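Local structure of D-alanyl-lipoteichoic acid synthetase (Streptococcus pneumoniae, 3BMA) at residues F220-I225 against G356-D361; N291-I296 against K362-F367. The protein probably takes part in the D-alanylation of lipoteichoic acid, a step of Gram-positive cell-wall biogenesis, as a membrane-associated member of the DltD family. The protein carries 1 engineered substitution. All blocks are in the same frame, centred on the assembly; numbering follows the deposited sequence.

Interaction 1 of 2, residues F220-I225 against G356-D361; sequences FSYQAI and GWLAFD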
loop_
_atom_site.group_PDB
_atom_site.type_symbol
_atom_site.label_atom_id
_atom_site.label_comp_id
_atom_site.label_asym_id
_atom_site.label_seq_id
_atom_site.Cartn_x
_atom_site.Cartn_y
_atom_site.Cartn_z
ATOM N N PHE C 220 27.580 -0.770 53.965
ATOM C CA PHE C 220 28.348 -1.324 52.853
ATOM C C PHE C 220 29.853 -1.318 53.094
ATOM O O PHE C 220 30.455 -0.263 53.314
ATOM C CB PHE C 220 28.021 -0.599 51.538
ATOM C CG PHE C 220 28.779 -1.129 50.346
ATOM C CD1 PHE C 220 28.382 -2.307 49.724
ATOM C CD2 PHE C 220 29.888 -0.448 49.847
ATOM C CE1 PHE C 220 29.078 -2.805 48.633
ATOM C CE2 PHE C 220 30.590 -0.939 48.754
ATOM C CZ PHE C 220 30.183 -2.121 48.147
ATOM N N SER C 221 30.437 -2.514 53.051
ATOM C CA SER C 221 31.884 -2.693 52.961
ATOM C C SER C 221 32.166 -4.031 52.282
ATOM O O SER C 221 31.507 -5.032 52.575
ATOM C CB SER C 221 32.552 -2.617 54.343
ATOM O OG SER C 221 33.044 -3.876 54.773
ATOM N N TYR C 222 33.140 -4.035 51.374
ATOM C CA TYR C 222 33.494 -5.227 50.603
ATOM C C TYR C 222 34.015 -6.380 51.458
ATOM O O TYR C 222 33.751 -7.537 51.152
ATOM C CB TYR C 222 34.518 -4.890 49.518
ATOM C CG TYR C 222 33.938 -4.210 48.301
ATOM C CD1 TYR C 222 34.130 -2.847 48.085
ATOM C CD2 TYR C 222 33.201 -4.930 47.359
ATOM C CE1 TYR C 222 33.605 -2.215 46.966
ATOM C CE2 TYR C 222 32.671 -4.308 46.237
ATOM C CZ TYR C 222 32.876 -2.950 46.047
ATOM O OH TYR C 222 32.354 -2.326 44.938
ATOM N N GLN C 223 34.750 -6.057 52.520
ATOM C CA GLN C 223 35.323 -7.073 53.407
ATOM C C GLN C 223 34.271 -7.741 54.303
ATOM O O GLN C 223 34.357 -8.943 54.565
ATOM C CB GLN C 223 36.463 -6.483 54.250
ATOM C CG GLN C 223 37.383 -7.522 54.898
ATOM C CD GLN C 223 38.069 -8.426 53.883
ATOM O OE1 GLN C 223 38.785 -7.959 52.996
ATOM N NE2 GLN C 223 37.855 -9.732 54.017
ATOM N N ALA C 224 33.288 -6.963 54.761
ATOM C CA ALA C 224 32.204 -7.486 55.597
ATOM C C ALA C 224 31.277 -8.398 54.801
ATOM O O ALA C 224 30.852 -9.442 55.302
ATOM C CB ALA C 224 31.416 -6.357 56.248
ATOM N N ILE C 225 30.978 -8.001 53.564
ATOM C CA ILE C 225 30.178 -8.818 52.652
ATOM C C ILE C 225 30.929 -10.106 52.306
ATOM O O ILE C 225 30.330 -11.185 52.295
ATOM C CB ILE C 225 29.766 -8.034 51.375
ATOM C CG1 ILE C 225 28.822 -6.887 51.746
ATOM C CG2 ILE C 225 29.087 -8.951 50.341
ATOM C CD1 ILE C 225 28.705 -5.828 50.679
ATOM N N GLY C 356 33.753 -13.710 43.200
ATOM C CA GLY C 356 33.958 -13.177 41.850
ATOM C C GLY C 356 33.015 -12.039 41.501
ATOM O O GLY C 356 33.342 -11.194 40.670
ATOM N N TRP C 357 31.844 -12.023 42.136
ATOM C CA TRP C 357 30.903 -10.915 42.013
ATOM C C TRP C 357 31.403 -9.651 42.705
ATOM O O TRP C 357 31.057 -8.535 42.303
ATOM C CB TRP C 357 29.540 -11.286 42.594
ATOM C CG TRP C 357 28.620 -12.103 41.704
ATOM C CD1 TRP C 357 27.859 -13.166 42.094
ATOM C CD2 TRP C 357 28.344 -11.910 40.301
ATOM N NE1 TRP C 357 27.138 -13.652 41.033
ATOM C CE2 TRP C 357 27.416 -12.904 39.921
ATOM C CE3 TRP C 357 28.794 -11.002 39.331
ATOM C CZ2 TRP C 357 26.930 -13.017 38.615
ATOM C CZ3 TRP C 357 28.308 -11.116 38.032
ATOM C CH2 TRP C 357 27.386 -12.115 37.689
ATOM N N LEU C 358 32.204 -9.835 43.752
ATOM C CA LEU C 358 32.747 -8.723 44.525
ATOM C C LEU C 358 33.864 -8.011 43.780
ATOM O O LEU C 358 33.990 -6.787 43.868
ATOM C CB LEU C 358 33.224 -9.201 45.894
ATOM C CG LEU C 358 32.117 -9.571 46.884
ATOM C CD1 LEU C 358 32.728 -10.109 48.154
ATOM C CD2 LEU C 358 31.212 -8.374 47.184
ATOM N N ALA C 359 34.661 -8.784 43.044
ATOM C CA ALA C 359 35.680 -8.238 42.153
ATOM C C ALA C 359 35.022 -7.528 40.974
ATOM O O ALA C 359 35.487 -6.471 40.542
ATOM C CB ALA C 359 36.599 -9.345 41.660
ATOM N N PHE C 360 33.944 -8.134 40.471
ATOM C CA PHE C 360 33.077 -7.581 39.424
ATOM C C PHE C 360 32.557 -6.206 39.853
ATOM O O PHE C 360 32.689 -5.231 39.107
ATOM C CB PHE C 360 31.930 -8.577 39.155
ATOM C CG PHE C 360 30.866 -8.091 38.201
ATOM C CD1 PHE C 360 30.961 -8.362 36.840
ATOM C CD2 PHE C 360 29.732 -7.426 38.672
ATOM C CE1 PHE C 360 29.962 -7.944 35.958
ATOM C CE2 PHE C 360 28.734 -6.995 37.792
ATOM C CZ PHE C 360 28.852 -7.258 36.432
ATOM N N ASP C 361 32.006 -6.139 41.066
ATOM C CA ASP C 361 31.459 -4.901 41.629
ATOM C C ASP C 361 32.481 -3.763 41.754
ATOM O O ASP C 361 32.152 -2.607 41.498
ATOM C CB ASP C 361 30.815 -5.176 42.989
ATOM C CG ASP C 361 29.856 -4.083 43.412
ATOM O OD1 ASP C 361 29.035 -3.648 42.578
ATOM O OD2 ASP C 361 29.912 -3.662 44.583
#

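Interaction 2 of 2, residues N291-I296 against K362-F367; sequences NPIFII and KAVDPF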
loop_
_atom_site.group_PDB
_atom_site.type_symbol
_atom_site.label_atom_id
_atom_site.label_comp_id
_atom_site.label_asym_id
_atom_site.label_seq_id
_atom_site.Cartn_x
_atom_site.Cartn_y
_atom_site.Cartn_z
ATOM N N ASN C 291 28.476 3.836 26.389
ATOM C CA ASN C 291 29.745 3.661 27.087
ATOM C C ASN C 291 29.715 2.348 27.862
ATOM O O ASN C 291 29.255 2.303 29.001
ATOM C CB ASN C 291 30.019 4.849 28.017
ATOM C CG ASN C 291 31.425 4.838 28.601
ATOM O OD1 ASN C 291 32.333 4.176 28.089
ATOM N ND2 ASN C 291 31.610 5.587 29.681
ATOM N N PRO C 292 30.201 1.267 27.234
ATOM C CA PRO C 292 30.159 -0.056 27.827
ATOM C C PRO C 292 31.364 -0.369 28.705
ATOM O O PRO C 292 32.477 0.093 28.431
ATOM C CB PRO C 292 30.174 -0.974 26.603
ATOM C CG PRO C 292 30.895 -0.201 25.563
ATOM C CD PRO C 292 30.817 1.244 25.894
ATOM N N ILE C 293 31.132 -1.139 29.765
ATOM C CA ILE C 293 32.227 -1.823 30.442
ATOM C C ILE C 293 32.153 -3.313 30.108
ATOM O O ILE C 293 31.126 -3.954 30.318
ATOM C CB ILE C 293 32.289 -1.536 31.977
ATOM C CG1 ILE C 293 33.533 -2.191 32.596
ATOM C CG2 ILE C 293 30.999 -1.946 32.695
ATOM C CD1 ILE C 293 34.005 -1.542 33.894
ATOM N N PHE C 294 33.235 -3.841 29.545
ATOM C CA PHE C 294 33.306 -5.253 29.174
ATOM C C PHE C 294 33.885 -6.121 30.287
ATOM O O PHE C 294 34.824 -5.724 30.982
ATOM C CB PHE C 294 34.097 -5.434 27.878
ATOM C CG PHE C 294 33.507 -4.694 26.710
ATOM C CD1 PHE C 294 32.409 -5.211 26.023
ATOM C CD2 PHE C 294 34.025 -3.465 26.316
ATOM C CE1 PHE C 294 31.853 -4.534 24.950
ATOM C CE2 PHE C 294 33.472 -2.773 25.242
ATOM C CZ PHE C 294 32.386 -3.310 24.559
ATOM N N ILE C 295 33.304 -7.305 30.454
ATOM C CA ILE C 295 33.742 -8.248 31.477
ATOM C C ILE C 295 34.284 -9.495 30.791
ATOM O O ILE C 295 33.597 -10.113 29.977
ATOM C CB ILE C 295 32.582 -8.648 32.426
ATOM C CG1 ILE C 295 31.724 -7.433 32.829
ATOM C CG2 ILE C 295 33.098 -9.452 33.628
ATOM C CD1 ILE C 295 32.426 -6.358 33.657
ATOM N N ILE C 296 35.527 -9.849 31.104
ATOM C CA ILE C 296 36.127 -11.060 30.560
ATOM C C ILE C 296 36.357 -12.054 31.699
ATOM O O ILE C 296 37.307 -11.902 32.461
ATOM C CB ILE C 296 37.437 -10.773 29.786
ATOM C CG1 ILE C 296 37.223 -9.657 28.757
ATOM C CG2 ILE C 296 37.938 -12.040 29.098
ATOM C CD1 ILE C 296 38.444 -9.335 27.909
ATOM N N LYS C 362 33.718 -4.102 42.117
ATOM C CA LYS C 362 34.793 -3.116 42.302
ATOM C C LYS C 362 35.186 -2.369 41.022
ATOM O O LYS C 362 35.760 -1.281 41.088
ATOM C CB LYS C 362 36.034 -3.772 42.926
ATOM C CG LYS C 362 35.906 -4.081 44.412
ATOM C CD LYS C 362 36.994 -5.037 44.875
ATOM C CE LYS C 362 36.651 -5.659 46.219
ATOM N NZ LYS C 362 37.478 -6.861 46.510
ATOM N N ALA C 363 34.879 -2.955 39.867
ATOM C CA ALA C 363 35.131 -2.305 38.585
ATOM C C ALA C 363 33.855 -1.699 38.004
ATOM O O ALA C 363 33.899 -0.665 37.333
ATOM C CB ALA C 363 35.754 -3.287 37.601
ATOM N N VAL C 364 32.722 -2.343 38.281
ATOM C CA VAL C 364 31.446 -1.971 37.667
ATOM C C VAL C 364 30.725 -0.855 38.436
ATOM O O VAL C 364 30.318 0.142 37.833
ATOM C CB VAL C 364 30.543 -3.222 37.432
ATOM C CG1 VAL C 364 29.154 -2.838 36.987
ATOM C CG2 VAL C 364 31.173 -4.128 36.390
ATOM N N ASP C 365 30.584 -1.017 39.754
ATOM C CA ASP C 365 29.943 0.009 40.597
ATOM C C ASP C 365 30.517 1.436 40.470
ATOM O O ASP C 365 29.743 2.348 40.199
ATOM C CB ASP C 365 29.830 -0.423 42.066
ATOM C CG ASP C 365 29.239 0.660 42.948
ATOM O OD1 ASP C 365 28.024 0.935 42.833
ATOM O OD2 ASP C 365 29.993 1.238 43.758
ATOM N N PRO C 366 31.857 1.633 40.631
ATOM C CA PRO C 366 32.393 2.994 40.472
ATOM C C PRO C 366 32.208 3.579 39.069
ATOM O O PRO C 366 32.077 4.797 38.929
ATOM C CB PRO C 366 33.890 2.817 40.755
ATOM C CG PRO C 366 33.982 1.577 41.544
ATOM C CD PRO C 366 32.943 0.690 40.962
ATOM N N PHE C 367 32.204 2.714 38.055
ATOM C CA PHE C 367 31.971 3.111 36.665
ATOM C C PHE C 367 30.535 3.598 36.441
ATOM O O PHE C 367 30.317 4.643 35.827
ATOM C CB PHE C 367 32.307 1.945 35.724
ATOM C CG PHE C 367 31.958 2.195 34.281
ATOM C CD1 PHE C 367 32.721 3.056 33.503
ATOM C CD2 PHE C 367 30.877 1.545 33.691
ATOM C CE1 PHE C 367 32.404 3.276 32.164
ATOM C CE2 PHE C 367 30.553 1.763 32.358
ATOM C CZ PHE C 367 31.318 2.627 31.593
#

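Interaction 1 of 2, residues F220-I225 against G356-D361
One face of the Tyr222 ring carries the tip of Phe220, whose CZ sits 3.5 Å above the plane and is offset toward the rim, while CB of Asp361 lies in plane at the tyrosine's edge. The tyrosine in turn supplies its hydroxyl to the edge of the phenylalanine ring, in the plane of that ring. Phe220 reaches this position with CG anti to its backbone N (chi1 -180°), and its CZ meets Asp361 OD2 tip to tip, ring and carboxylate planes 82° apart. This helix-to-helix contact, about 21 Å from the chain's centre, joins the N-terminal turn of helix 222-235 to helix 355-369. Tyr222 extends across it, and its OH gives a weak hydrogen bond of 2.8 Å to OD2 of Asp361. The nearest CA atoms of the two segments, those of Tyr222 and Leu358, lie 7.1 Å apart, and the long, rigid phenol suits this place because it reaches past Leu358 to Asp361. Next to this weak bond the contact is apolar: Leu358 CD2 lies against both Ile225 CG2, at 3.8 Å, and Tyr222 CD2, at 4.0 Å, as Tyr222 and Leu358 slide past each other in opposite directions. Ser221 is the N-cap of helix 222-235, its OG accepting from Ala224 N at 3.1 Å, which caps the first turn, the one that carries Tyr222. OD1 of the buried Asp361 forms a salt bridge with Arg69. This cation would be expected to favour the ionised carboxylate, with the phenol O-H at OD2 adding a weaker stabilisation.

Interaction 2 of 2, residues N291-I296 against K362-F367
In this α/β fold with a parallel sheet, helix 355-369 covers strand 291-296, running antiparallel to it (172°), and the axes of the two segments approach to 9.9 Å. Ile293 carries most of the strand's side of the contact. Its CB lies over one face of the Phe367 ring, 4.1 Å from the centroid, in a CH-pi contact. From there the chain forks: CG2 continues along the ring to CD2 of Phe367 at 3.6 Å, with Val364 CG2 as a looser neighbour, whereas CG1, anti to the backbone N (chi1 -175°), sends CD1 on to the carbonyl O of Ala363. A beta-branched residue suits this position, since its two arms serve two successive turns of the helix. The small Ala363 lets the helix backbone approach CD1. Further along the strand, CD1 of Ile295 meets CG2 of Val364 at 3.7 Å, the two side chains crossing at about a right angle. At the strand's start Asn291 crosses the phenylalanine obliquely, amide and ring planes 73° apart, while its ND2 is bound by Thr372 O. The ring's rim also meets the backbone: CZ of Phe367 lies 3.3 Å from Asn291 O, which sits at the ring edge, in its plane.

Both interactions use helix 355-369, interaction 1 its first part and interaction 2 the part that follows, and their centres are 14 Å apart on the same side of the chain's centre. Along the chain the segments alternate: 220-225, 291-296, 356-361, 362-367. Helix 355-369 thus meets helix 222-235 through its earlier part and strand 291-296 of the central parallel sheet through its later part. Direct touches join the two sites, among them Phe360 CE1 to Ile295 CG1 at 3.6 Å. Arg69 forms salt bridges with both Asp361 and Asp365, one turn apart, tying both parts of this helix to one side chain.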